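Local coordinates for protein periplasmic beta-glucosidase (Pseudomonas aeruginosa, PDB 6R5T) that probably hydrolyses terminal, non-reducing beta-D-glucosyl residues to release beta-D-glucose, as a periplasmic glycoside hydrolase of family 3, at residues Thr1-Phe6 / Lys321-Leu326; Asn164-Asp169 / Pro330-Gly335. The protein carries 1 engineered substitution. All blocks are in the same frame, centred on the assembly; numbering follows the deposited sequence.

Interaction 1: Thr1-Phe6 / Lys321-Leu326; sequences TDKERF and KYDLGL
Tyr-322, in the last turn of helix 307-323, does most of the touching. With CG anti to its backbone N (chi1 -178°), the ring reaches across to the first turn of helix 2-12, and its OH ends beside the backbone of Lys-3, 3.5 Å from Lys-3 CA. The aliphatic chain of Lys-3 runs obliquely over one face of this ring. Its CG stands 3.8 Å from the Tyr-322 ring centroid in a CH-pi contact, displaced toward the CD1-CE1 side. Phe-6 meets the CD2-CE2 edge of the ring, near its plane, with Phe-6 CD1 3.6 Å from Tyr-322 CD2; the two ring planes are inclined at 55°, an oblique pairing. Phe-6 also meets the ring of Phe-327, which extends the aromatic cluster beyond the helix.

Asp-323 receives the end of the lysine. Lys-3 is anti at every torsion from chi1 to chi4, and this full extension carries the ammonium past the tyrosine to the carboxylate. Lys-3 NZ lies 2.8 Å from Asp-323 OD1, on its syn lone pair, in a salt bridge; this is the main bond, with Asp-323 OD2 a weak second acceptor at 2.9 Å from Lys-3 NZ. Gly-325, with positive phi (87°), is the first residue to leave helical geometry, in a Schellman motif with Gly-325 N bonded to Tyr-322 O and Leu-326 N to Lys-321 O. Across the contact, Thr-1 OG1 accepts from Glu-4 N at 3.2 Å, an ST motif in the first turn, and Glu-4 adds a salt bridge to Arg-315. The arrangement is a helix-to-helix surface contact, joining the start of the chain to the last helix of the TIM-barrel-like domain of family 3 glycoside hydrolases.

Interaction 2: Asn164-Asp169 / Pro330-Gly335; sequences NLAAPD and PYRRLG
Arg-332 lays the NE side of its guanidinium against the carbonyl of Ala-166, gripping the one oxygen with two nitrogens. The bond from Arg-332 NE to Ala-166 O is the straighter, at 2.8 Å with an N-H...O angle of 157°, and arrives in the carbonyl plane on a lone pair. Arg-332 NH2 comes to the same Ala-166 O at 3.0 Å, but from above the carbonyl plane. The oxygen lies nearly in the guanidinium plane, so the paired bonds probably restrict the rotation of the group. Its chain gets there with CG in the crowded position between backbone N and carbonyl carbon (chi1 65°) and a bend at chi3. Ala-166 CB rests 3.8 Å from Arg-332 NH2, while Pro-168 CB packs 3.6 Å from the backbone oxygen of Arg-332.

Arg-333 runs alongside, extended from CG to NE, past Pro-168 and toward the carbonyls at the start of the opposing loop. Its NH2 makes a weak, bent bond to Leu-165 O at 2.8 Å, and Ala-167 O is 3.0 Å from the same Arg-333 NH2. The strongest partner of this side chain is Asp-120, in a salt bridge to Arg-333 NH1; Arg-333 NE donates to Ser-170 O.

Both loops are shaped locally. A type I turn from Asn-164 to Ala-167 presents the carbonyls, with an Asx turn in which Asn-164 OD1 accepts from Ala-166 N at 2.8 Å, and another type I turn from Tyr-331 to Leu-334 carries both arginines at its centre. The contact thus joins the loop leading into strand 172-178 to the loop after helix 307-323. The acceptors across it are neutral backbone carbonyls, which do not neutralise the arginines; the charge of Arg-333 is probably balanced by Asp-120.

Overall arrangement
Both interactions lie toward the surface of the barrel domain, their centres about 14 Å apart and away from the annotated sites. They share the end of helix 307-323 and the chain that follows it: interaction 1 uses the last helical turn, interaction 2 the loop a few residues on. Interaction 1 joins two helices through side chains, with aromatic and aliphatic packing and one salt bridge; interaction 2 joins two irregular loops through arginines and backbone carbonyls, and includes the buried Arg-333. The two meet where Leu-324 O probably accepts a hydrogen bond from Arg-333 NH1, 3.0 Å away, so the chain leaving the helix is tied to the 330-335 turn.

Interaction 1: Thr1-Phe6 / Lys321-Leu326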
ATOM      1  N   THR A   1     -40.401  23.756  14.453  1.00 53.38           N
ATOM      2  CA  THR A   1     -40.794  22.674  15.396  1.00 50.07           C
ATOM      3  C   THR A   1     -40.756  23.200  16.834  1.00 48.37           C
ATOM      4  O   THR A   1     -40.031  24.180  17.098  1.00 46.79           O
ATOM      5  CB  THR A   1     -39.869  21.454  15.272  1.00 52.58           C
ATOM      6  OG1 THR A   1     -38.525  21.937  15.232  1.00 45.58           O
ATOM      7  CG2 THR A   1     -40.166  20.582  14.071  1.00 53.11           C
ATOM      8  N   ASP A   2     -41.464  22.531  17.744  1.00 46.30           N
ATOM      9  CA  ASP A   2     -41.245  22.658  19.206  1.00 46.49           C
ATOM     10  C   ASP A   2     -39.748  22.507  19.532  1.00 43.07           C
ATOM     11  O   ASP A   2     -39.291  23.259  20.413  1.00 37.16           O
ATOM     12  CB  ASP A   2     -42.018  21.608  20.004  1.00 51.69           C
ATOM     13  CG  ASP A   2     -43.287  22.106  20.680  1.00 65.72           C
ATOM     14  OD1 ASP A   2     -44.285  22.351  19.962  1.00 64.67           O
ATOM     15  OD2 ASP A   2     -43.279  22.237  21.928  1.00 76.63           O
ATOM     16  N   LYS A   3     -39.023  21.590  18.872  1.00 38.07           N
ATOM     17  CA  LYS A   3     -37.581  21.344  19.170  1.00 35.37           C
ATOM     18  C   LYS A   3     -36.768  22.602  18.844  1.00 34.86           C
ATOM     19  O   LYS A   3     -35.980  23.037  19.708  1.00 27.08           O
ATOM     20  CB  LYS A   3     -37.039  20.147  18.383  1.00 34.19           C
ATOM     21  CG  LYS A   3     -35.537  19.956  18.475  1.00 32.16           C
ATOM     22  CD  LYS A   3     -35.115  18.660  17.864  1.00 31.40           C
ATOM     23  CE  LYS A   3     -33.613  18.525  17.754  1.00 30.81           C
ATOM     24  NZ  LYS A   3     -33.260  17.255  17.079  1.00 30.95           N
ATOM     25  N   GLU A   4     -36.921  23.173  17.648  1.00 34.86           N
ATOM     26  CA  GLU A   4     -36.088  24.338  17.263  1.00 38.39           C
ATOM     27  C   GLU A   4     -36.504  25.542  18.126  1.00 37.15           C
ATOM     28  O   GLU A   4     -35.599  26.283  18.471  1.00 38.08           O
ATOM     29  CB  GLU A   4     -36.030  24.579  15.754  1.00 44.73           C
ATOM     30  CG  GLU A   4     -35.064  23.648  14.987  1.00 49.75           C
ATOM     31  CD  GLU A   4     -33.758  23.067  15.573  1.00 58.24           C
ATOM     32  OE1 GLU A   4     -33.646  21.790  15.570  1.00 49.08           O
ATOM     33  OE2 GLU A   4     -32.795  23.848  15.953  1.00 46.68           O
ATOM     34  N   ARG A   5     -37.769  25.688  18.533  1.00 39.93           N
ATOM     35  CA  ARG A   5     -38.206  26.784  19.441  1.00 42.63           C
ATOM     36  C   ARG A   5     -37.537  26.590  20.804  1.00 36.38           C
ATOM     37  O   ARG A   5     -36.993  27.557  21.319  1.00 31.10           O
ATOM     38  CB  ARG A   5     -39.729  26.829  19.624  1.00 51.01           C
ATOM     39  CG  ARG A   5     -40.509  27.191  18.362  1.00 61.79           C
ATOM     40  CD  ARG A   5     -41.897  27.753  18.644  1.00 65.53           C
ATOM     41  NE  ARG A   5     -41.741  29.023  19.348  1.00 78.96           N
ATOM     42  CZ  ARG A   5     -42.423  29.418  20.423  1.00 80.59           C
ATOM     43  NH1 ARG A   5     -43.367  28.654  20.948  1.00 81.91           N
ATOM     44  NH2 ARG A   5     -42.150  30.592  20.972  1.00 79.49           N
ATOM     45  N   PHE A   6     -37.616  25.390  21.366  1.00 29.31           N
ATOM     46  CA  PHE A   6     -37.045  25.025  22.687  1.00 25.71           C
ATOM     47  C   PHE A   6     -35.550  25.393  22.657  1.00 25.22           C
ATOM     48  O   PHE A   6     -35.068  26.045  23.591  1.00 22.72           O
ATOM     49  CB  PHE A   6     -37.233  23.534  23.013  1.00 26.34           C
ATOM     50  CG  PHE A   6     -36.684  23.133  24.354  1.00 27.37           C
ATOM     51  CD1 PHE A   6     -35.351  22.749  24.486  1.00 26.00           C
ATOM     52  CD2 PHE A   6     -37.461  23.174  25.496  1.00 29.78           C
ATOM     53  CE1 PHE A   6     -34.811  22.426  25.722  1.00 27.57           C
ATOM     54  CE2 PHE A   6     -36.914  22.853  26.739  1.00 35.02           C
ATOM     55  CZ  PHE A   6     -35.585  22.483  26.851  1.00 33.89           C
ATOM     56  N   LYS A 321     -28.959  16.337  23.100  1.00 14.45           N
ATOM     57  CA  LYS A 321     -29.517  16.116  24.449  1.00 15.49           C
ATOM     58  C   LYS A 321     -31.048  16.103  24.384  1.00 14.80           C
ATOM     59  O   LYS A 321     -31.652  15.312  25.121  1.00 16.79           O
ATOM     60  CB  LYS A 321     -29.002  17.224  25.334  1.00 16.29           C
ATOM     61  CG  LYS A 321     -27.508  17.121  25.587  1.00 15.53           C
ATOM     62  CD  LYS A 321     -26.941  18.220  26.467  1.00 14.87           C
ATOM     63  CE  LYS A 321     -25.482  17.980  26.762  1.00 16.44           C
ATOM     64  NZ  LYS A 321     -24.920  18.927  27.747  1.00 17.28           N
ATOM     65  N   TYR A 322     -31.619  16.946  23.542  1.00 16.33           N
ATOM     66  CA  TYR A 322     -33.091  17.049  23.378  1.00 17.39           C
ATOM     67  C   TYR A 322     -33.612  15.680  22.878  1.00 18.03           C
ATOM     68  O   TYR A 322     -34.487  15.065  23.486  1.00 18.08           O
ATOM     69  CB  TYR A 322     -33.411  18.225  22.454  1.00 19.02           C
ATOM     70  CG  TYR A 322     -34.888  18.459  22.236  1.00 21.21           C
ATOM     71  CD1 TYR A 322     -35.613  17.673  21.359  1.00 26.22           C
ATOM     72  CD2 TYR A 322     -35.541  19.470  22.918  1.00 25.03           C
ATOM     73  CE1 TYR A 322     -36.957  17.915  21.117  1.00 29.04           C
ATOM     74  CE2 TYR A 322     -36.892  19.686  22.732  1.00 28.11           C
ATOM     75  CZ  TYR A 322     -37.597  18.916  21.828  1.00 32.72           C
ATOM     76  OH  TYR A 322     -38.923  19.183  21.612  1.00 35.09           O
ATOM     77  N   ASP A 323     -32.973  15.157  21.818  1.00 18.10           N
ATOM     78  CA  ASP A 323     -33.406  13.887  21.194  1.00 20.50           C
ATOM     79  C   ASP A 323     -33.238  12.726  22.185  1.00 18.11           C
ATOM     80  O   ASP A 323     -34.075  11.796  22.118  1.00 18.75           O
ATOM     81  CB  ASP A 323     -32.670  13.618  19.893  1.00 18.32           C
ATOM     82  CG  ASP A 323     -33.062  14.546  18.772  1.00 20.42           C
ATOM     83  OD1 ASP A 323     -34.103  15.310  18.918  1.00 22.19           O
ATOM     84  OD2 ASP A 323     -32.295  14.573  17.760  1.00 25.01           O
ATOM     85  N   LEU A 324     -32.232  12.782  23.053  1.00 16.79           N
ATOM     86  CA  LEU A 324     -31.974  11.734  24.061  1.00 16.00           C
ATOM     87  C   LEU A 324     -32.975  11.781  25.232  1.00 16.94           C
ATOM     88  O   LEU A 324     -32.951  10.900  26.082  1.00 17.56           O
ATOM     89  CB  LEU A 324     -30.541  11.869  24.535  1.00 15.91           C
ATOM     90  CG  LEU A 324     -29.549  11.255  23.553  1.00 15.40           C
ATOM     91  CD1 LEU A 324     -28.154  11.703  23.863  1.00 17.05           C
ATOM     92  CD2 LEU A 324     -29.648   9.752  23.631  1.00 16.07           C
ATOM     93  N   GLY A 325     -33.808  12.809  25.268  1.00 16.67           N
ATOM     94  CA  GLY A 325     -34.857  12.959  26.291  1.00 18.38           C
ATOM     95  C   GLY A 325     -34.352  13.639  27.541  1.00 18.30           C
ATOM     96  O   GLY A 325     -35.057  13.603  28.566  1.00 20.23           O
ATOM     97  N   LEU A 326     -33.130  14.164  27.538  1.00 17.93           N
ATOM     98  CA  LEU A 326     -32.459  14.603  28.774  1.00 16.82           C
ATOM     99  C   LEU A 326     -33.039  15.929  29.275  1.00 16.88           C
ATOM    100  O   LEU A 326     -32.894  16.182  30.454  1.00 19.81           O
ATOM    101  CB  LEU A 326     -30.946  14.634  28.567  1.00 16.78           C
ATOM    102  CG  LEU A 326     -30.333  13.251  28.325  1.00 17.08           C
ATOM    103  CD1 LEU A 326     -28.899  13.416  27.807  1.00 18.56           C
ATOM    104  CD2 LEU A 326     -30.315  12.393  29.590  1.00 18.62           C
TER

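Interaction 2: Asn164-Asp169 / Pro330-Gly335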
ATOM      1  N   ASN A 164     -37.193   5.420  19.168  1.00 27.22           N
ATOM      2  CA  ASN A 164     -37.194   6.719  19.880  1.00 25.83           C
ATOM      3  C   ASN A 164     -35.909   6.867  20.691  1.00 21.88           C
ATOM      4  O   ASN A 164     -35.660   6.055  21.614  1.00 21.68           O
ATOM      5  CB  ASN A 164     -38.467   6.800  20.723  1.00 30.53           C
ATOM      6  CG  ASN A 164     -38.619   8.097  21.486  1.00 31.78           C
ATOM      7  OD1 ASN A 164     -37.747   8.958  21.489  1.00 30.70           O
ATOM      8  ND2 ASN A 164     -39.734   8.208  22.188  1.00 43.36           N
ATOM      9  N   LEU A 165     -35.126   7.882  20.345  1.00 21.04           N
ATOM     10  CA  LEU A 165     -33.843   8.171  21.032  1.00 22.28           C
ATOM     11  C   LEU A 165     -34.063   8.547  22.495  1.00 21.93           C
ATOM     12  O   LEU A 165     -33.099   8.469  23.249  1.00 20.01           O
ATOM     13  CB  LEU A 165     -33.058   9.267  20.308  1.00 23.53           C
ATOM     14  CG  LEU A 165     -32.091   8.777  19.250  1.00 26.44           C
ATOM     15  CD1 LEU A 165     -31.553   9.939  18.438  1.00 28.27           C
ATOM     16  CD2 LEU A 165     -30.970   7.985  19.890  1.00 26.98           C
ATOM     17  N   ALA A 166     -35.298   8.885  22.920  1.00 20.85           N
ATOM     18  CA  ALA A 166     -35.574   9.228  24.322  1.00 23.70           C
ATOM     19  C   ALA A 166     -35.921   7.956  25.123  1.00 22.25           C
ATOM     20  O   ALA A 166     -35.958   8.003  26.378  1.00 22.71           O
ATOM     21  CB  ALA A 166     -36.667  10.270  24.375  1.00 23.43           C
ATOM     22  N   ALA A 167     -36.086   6.810  24.465  1.00 21.93           N
ATOM     23  CA  ALA A 167     -36.424   5.577  25.201  1.00 19.58           C
ATOM     24  C   ALA A 167     -35.306   5.253  26.154  1.00 22.30           C
ATOM     25  O   ALA A 167     -34.120   5.380  25.799  1.00 21.12           O
ATOM     26  CB  ALA A 167     -36.677   4.397  24.291  1.00 20.64           C
ATOM     27  N   PRO A 168     -35.624   4.764  27.362  1.00 22.58           N
ATOM     28  CA  PRO A 168     -34.597   4.429  28.318  1.00 21.84           C
ATOM     29  C   PRO A 168     -33.742   3.222  27.926  1.00 22.63           C
ATOM     30  O   PRO A 168     -32.779   3.027  28.579  1.00 25.66           O
ATOM     31  CB  PRO A 168     -35.333   4.082  29.622  1.00 26.21           C
ATOM     32  CG  PRO A 168     -36.790   4.400  29.380  1.00 29.46           C
ATOM     33  CD  PRO A 168     -36.991   4.591  27.902  1.00 27.67           C
ATOM     34  N   ASP A 169     -34.126   2.445  26.911  1.00 19.50           N
ATOM     35  CA  ASP A 169     -33.275   1.323  26.476  1.00 21.24           C
ATOM     36  C   ASP A 169     -32.625   1.658  25.117  1.00 19.91           C
ATOM     37  O   ASP A 169     -32.157   0.715  24.463  1.00 20.68           O
ATOM     38  CB  ASP A 169     -34.076   0.030  26.443  1.00 23.92           C
ATOM     39  CG  ASP A 169     -35.287   0.045  25.535  1.00 28.35           C
ATOM     40  OD1 ASP A 169     -35.680   1.128  25.002  1.00 25.78           O
ATOM     41  OD2 ASP A 169     -35.857  -1.043  25.371  1.00 35.17           O
ATOM     42  N   PRO A 330     -33.470  14.255  33.003  1.00 21.78           N
ATOM     43  CA  PRO A 330     -32.033  13.991  32.996  1.00 21.06           C
ATOM     44  C   PRO A 330     -31.698  12.627  33.601  1.00 21.87           C
ATOM     45  O   PRO A 330     -30.542  12.151  33.414  1.00 19.51           O
ATOM     46  CB  PRO A 330     -31.385  15.109  33.800  1.00 21.68           C
ATOM     47  CG  PRO A 330     -32.510  15.964  34.327  1.00 25.46           C
ATOM     48  CD  PRO A 330     -33.816  15.457  33.782  1.00 22.91           C
ATOM     49  N   TYR A 331     -32.649  12.036  34.360  1.00 21.42           N
ATOM     50  CA  TYR A 331     -32.444  10.740  35.053  1.00 20.03           C
ATOM     51  C   TYR A 331     -33.192   9.602  34.360  1.00 19.87           C
ATOM     52  O   TYR A 331     -33.327   8.528  34.973  1.00 21.04           O
ATOM     53  CB  TYR A 331     -32.814  10.846  36.542  1.00 22.59           C
ATOM     54  CG  TYR A 331     -31.967  11.838  37.298  1.00 22.08           C
ATOM     55  CD1 TYR A 331     -30.742  11.492  37.821  1.00 23.68           C
ATOM     56  CD2 TYR A 331     -32.361  13.161  37.406  1.00 26.81           C
ATOM     57  CE1 TYR A 331     -29.951  12.397  38.506  1.00 27.31           C
ATOM     58  CE2 TYR A 331     -31.575  14.097  38.060  1.00 24.87           C
ATOM     59  CZ  TYR A 331     -30.372  13.715  38.619  1.00 29.52           C
ATOM     60  OH  TYR A 331     -29.584  14.607  39.274  1.00 32.30           O
ATOM     61  N   ARG A 332     -33.598   9.773  33.113  1.00 19.93           N
ATOM     62  CA  ARG A 332     -34.460   8.761  32.440  1.00 21.43           C
ATOM     63  C   ARG A 332     -33.734   7.425  32.265  1.00 21.68           C
ATOM     64  O   ARG A 332     -34.432   6.390  32.248  1.00 22.18           O
ATOM     65  CB  ARG A 332     -34.985   9.294  31.122  1.00 21.37           C
ATOM     66  CG  ARG A 332     -33.914   9.558  30.064  1.00 21.48           C
ATOM     67  CD  ARG A 332     -34.397  10.434  28.937  1.00 21.88           C
ATOM     68  NE  ARG A 332     -35.607   9.917  28.335  1.00 27.66           N
ATOM     69  CZ  ARG A 332     -36.855  10.375  28.529  1.00 26.04           C
ATOM     70  NH1 ARG A 332     -37.081  11.458  29.241  1.00 26.39           N
ATOM     71  NH2 ARG A 332     -37.865   9.783  27.948  1.00 26.75           N
ATOM     72  N   ARG A 333     -32.393   7.409  32.210  1.00 20.78           N
ATOM     73  CA  ARG A 333     -31.626   6.137  32.124  1.00 19.46           C
ATOM     74  C   ARG A 333     -31.012   5.775  33.478  1.00 19.92           C
ATOM     75  O   ARG A 333     -30.174   4.871  33.532  1.00 20.67           O
ATOM     76  CB  ARG A 333     -30.565   6.274  31.015  1.00 16.89           C
ATOM     77  CG  ARG A 333     -31.187   6.453  29.647  1.00 17.05           C
ATOM     78  CD  ARG A 333     -30.104   6.496  28.542  1.00 16.08           C
ATOM     79  NE  ARG A 333     -30.792   6.559  27.290  1.00 16.55           N
ATOM     80  CZ  ARG A 333     -31.328   7.649  26.735  1.00 16.71           C
ATOM     81  NH1 ARG A 333     -31.077   8.860  27.198  1.00 16.94           N
ATOM     82  NH2 ARG A 333     -32.019   7.516  25.640  1.00 21.02           N
ATOM     83  N   LEU A 334     -31.400   6.474  34.569  1.00 20.62           N
ATOM     84  CA  LEU A 334     -30.712   6.342  35.878  1.00 20.06           C
ATOM     85  C   LEU A 334     -31.656   5.853  36.984  1.00 22.15           C
ATOM     86  O   LEU A 334     -31.232   5.888  38.124  1.00 23.73           O
ATOM     87  CB  LEU A 334     -30.080   7.688  36.194  1.00 22.21           C
ATOM     88  CG  LEU A 334     -28.943   8.054  35.250  1.00 22.31           C
ATOM     89  CD1 LEU A 334     -28.494   9.479  35.456  1.00 22.11           C
ATOM     90  CD2 LEU A 334     -27.787   7.094  35.464  1.00 21.83           C
ATOM     91  N   GLY A 335     -32.849   5.420  36.623  1.00 24.46           N
ATOM     92  CA  GLY A 335     -33.899   4.950  37.557  1.00 27.90           C
ATOM     93  C   GLY A 335     -34.336   6.059  38.505  1.00 31.45           C
ATOM     94  O   GLY A 335     -34.118   7.268  38.180  1.00 30.54           O
TER